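Local coordinates for DNA polymerase beta (Leishmania infantum, PDB 4P4M), which catalyses template-directed addition of deoxyribonucleotides to a DNA primer and, as a family X polymerase, probably acts in base excision repair, at a contact of chain A with DNA. Coordinates in Å, arbitrary orientation; residue numbers count along the deposited sequence, not the author numbering.

A contact of chain A with DNA. Residues 275, 311-313, 337, 340. With nucleotides of chain B.
Asn337 and Glu340, beside the DC4 and DA3 phosphates, both have extended backbones (Asn337 phi/psi -160/-176°). Glu340 N donates to Asn337 OD1, and Asn337 ND2 to Glu340 O. With both ends of its amide engaged, Asn337 is fixed in rotation and aims ND2 at the phosphate oxygen DC4 OP2, 2.9 Å away, nearly straight (167° at H) and in the amide plane. Tyr313 reaches the other non-bridging oxygen of that phosphate, its OH donating to DC4 OP1 at 2.7 Å; Glu312 CG lies over the centre of its ring. One phosphate back, Asn311 ND2 donates to DA3 OP1 (2.9 Å), the acceptor tilted from the amide plane, and also to Glu340 OE1 (2.8 Å). Asn311 CG sits between backbone N and carbonyl carbon (chi1 59°), a turn that lets OD1 accept from Tyr313 N. Glu340 OE1 and OE2 lie 3.0 and 2.9 Å from DA3 OP1, an acceptor-acceptor approach of doubtful meaning. Glu312 lies alongside the DA3 sugar, and its OE1 meets a water at 2.6 Å that also contacts DT2 O2 in the minor groove and the deoxyribose ring oxygen DA3 O4'. Its OE2 takes a salt bridge from Arg275 NH2 (2.8 Å) through the anti lone pair, while one guanidinium face packs against DC4 C4'. This backbone-binding patch, mainly of the thumb region (285-377) with Arg275 from palm strand 270-277, would hold the DNA largely regardless of sequence.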
# COMPACT_ATOMS: atom_id res chain seq x y z
N ARG A 275 4.68 3.22 0.21
CA ARG A 275 4.80 3.50 -1.23
C ARG A 275 5.61 4.78 -1.43
O ARG A 275 5.33 5.81 -0.81
CB ARG A 275 3.42 3.63 -1.92
CG ARG A 275 2.66 2.32 -2.23
CD ARG A 275 3.19 1.54 -3.46
NE ARG A 275 3.25 2.33 -4.69
CZ ARG A 275 2.42 2.16 -5.72
NH1 ARG A 275 1.50 1.21 -5.67
NH2 ARG A 275 2.53 2.93 -6.81
N ASN A 311 -4.84 7.62 -11.97
CA ASN A 311 -4.13 6.66 -11.12
C ASN A 311 -3.38 7.41 -10.01
O ASN A 311 -3.60 8.60 -9.82
CB ASN A 311 -3.20 5.75 -11.96
CG ASN A 311 -2.16 6.54 -12.74
OD1 ASN A 311 -1.73 7.60 -12.30
ND2 ASN A 311 -1.76 6.01 -13.91
N GLU A 312 -2.50 6.72 -9.28
CA GLU A 312 -1.79 7.40 -8.19
C GLU A 312 -0.80 8.44 -8.69
O GLU A 312 -0.43 9.36 -7.95
CB GLU A 312 -1.08 6.41 -7.25
CG GLU A 312 -0.07 5.48 -7.93
CD GLU A 312 -0.69 4.12 -8.29
OE1 GLU A 312 -1.77 4.09 -8.93
OE2 GLU A 312 -0.09 3.09 -7.91
N TYR A 313 -0.37 8.30 -9.94
CA TYR A 313 0.68 9.15 -10.50
C TYR A 313 0.17 10.45 -11.10
O TYR A 313 0.92 11.43 -11.19
CB TYR A 313 1.50 8.37 -11.53
CG TYR A 313 2.10 7.11 -10.96
CD1 TYR A 313 3.02 7.18 -9.91
CD2 TYR A 313 1.76 5.85 -11.45
CE1 TYR A 313 3.58 6.02 -9.37
CE2 TYR A 313 2.32 4.69 -10.92
CZ TYR A 313 3.23 4.79 -9.88
OH TYR A 313 3.82 3.66 -9.33
N ASN A 337 1.32 -1.73 -17.46
CA ASN A 337 0.46 -0.68 -16.93
C ASN A 337 0.18 0.31 -18.05
O ASN A 337 0.62 0.09 -19.18
CB ASN A 337 1.12 -0.01 -15.72
CG ASN A 337 2.49 0.59 -16.05
OD1 ASN A 337 2.72 1.08 -17.15
ND2 ASN A 337 3.41 0.55 -15.08
N GLU A 340 3.93 3.72 -17.21
CA GLU A 340 4.84 4.28 -16.21
C GLU A 340 6.01 3.33 -15.94
O GLU A 340 5.85 2.11 -15.93
CB GLU A 340 4.10 4.52 -14.87
CG GLU A 340 2.93 5.47 -14.93
CD GLU A 340 1.58 4.75 -14.99
OE1 GLU A 340 0.60 5.41 -15.38
OE2 GLU A 340 1.50 3.55 -14.64
P DT B 2 -8.82 2.54 -15.92
OP1 DT B 2 -8.72 3.93 -16.40
OP2 DT B 2 -9.07 1.43 -16.87
O5' DT B 2 -7.49 2.17 -15.11
C5' DT B 2 -7.01 3.10 -14.14
C4' DT B 2 -5.94 2.43 -13.31
O4' DT B 2 -6.53 1.42 -12.46
C3' DT B 2 -4.81 1.75 -14.09
O3' DT B 2 -3.66 2.59 -13.95
C2' DT B 2 -4.66 0.39 -13.40
C1' DT B 2 -5.47 0.56 -12.12
N1 DT B 2 -5.97 -0.74 -11.53
C2 DT B 2 -5.68 -1.02 -10.21
O2 DT B 2 -5.04 -0.28 -9.47
N3 DT B 2 -6.15 -2.21 -9.75
C4 DT B 2 -6.89 -3.14 -10.46
O4 DT B 2 -7.25 -4.18 -9.93
C5 DT B 2 -7.17 -2.79 -11.83
C7 DT B 2 -7.96 -3.74 -12.70
C6 DT B 2 -6.70 -1.63 -12.30
P DA B 3 -2.20 2.12 -14.46
OP1 DA B 3 -1.42 3.33 -14.80
OP2 DA B 3 -2.38 1.03 -15.45
O5' DA B 3 -1.56 1.43 -13.17
C5' DA B 3 -1.35 2.20 -11.99
C4' DA B 3 -0.69 1.32 -10.94
O4' DA B 3 -1.65 0.35 -10.46
C3' DA B 3 0.51 0.53 -11.48
O3' DA B 3 1.63 0.95 -10.73
C2' DA B 3 0.17 -0.92 -11.16
C1' DA B 3 -0.97 -0.84 -10.15
N9 DA B 3 -1.87 -1.98 -10.28
C8 DA B 3 -2.64 -2.28 -11.37
N7 DA B 3 -3.35 -3.38 -11.23
C5 DA B 3 -3.02 -3.84 -9.96
C6 DA B 3 -3.42 -4.97 -9.23
N6 DA B 3 -4.30 -5.88 -9.70
N1 DA B 3 -2.88 -5.13 -8.00
C2 DA B 3 -2.00 -4.23 -7.54
N3 DA B 3 -1.54 -3.13 -8.15
C4 DA B 3 -2.10 -2.99 -9.37
P DC B 4 3.11 0.43 -11.09
OP1 DC B 4 4.02 1.59 -11.00
OP2 DC B 4 3.05 -0.37 -12.34
O5' DC B 4 3.45 -0.58 -9.90
C5' DC B 4 3.42 -0.14 -8.54
C4' DC B 4 4.02 -1.19 -7.63
O4' DC B 4 3.05 -2.27 -7.48
C3' DC B 4 5.33 -1.83 -8.10
O3' DC B 4 6.14 -1.96 -6.93
C2' DC B 4 4.88 -3.16 -8.71
C1' DC B 4 3.60 -3.49 -7.92
N1 DC B 4 2.52 -4.18 -8.72
C2 DC B 4 1.88 -5.29 -8.16
O2 DC B 4 2.23 -5.66 -7.03
N3 DC B 4 0.90 -5.92 -8.86
C4 DC B 4 0.56 -5.48 -10.07
N4 DC B 4 -0.42 -6.15 -10.71
C5 DC B 4 1.20 -4.35 -10.67
C6 DC B 4 2.16 -3.73 -9.97
O HOH W 1 -3.57 2.18 -8.86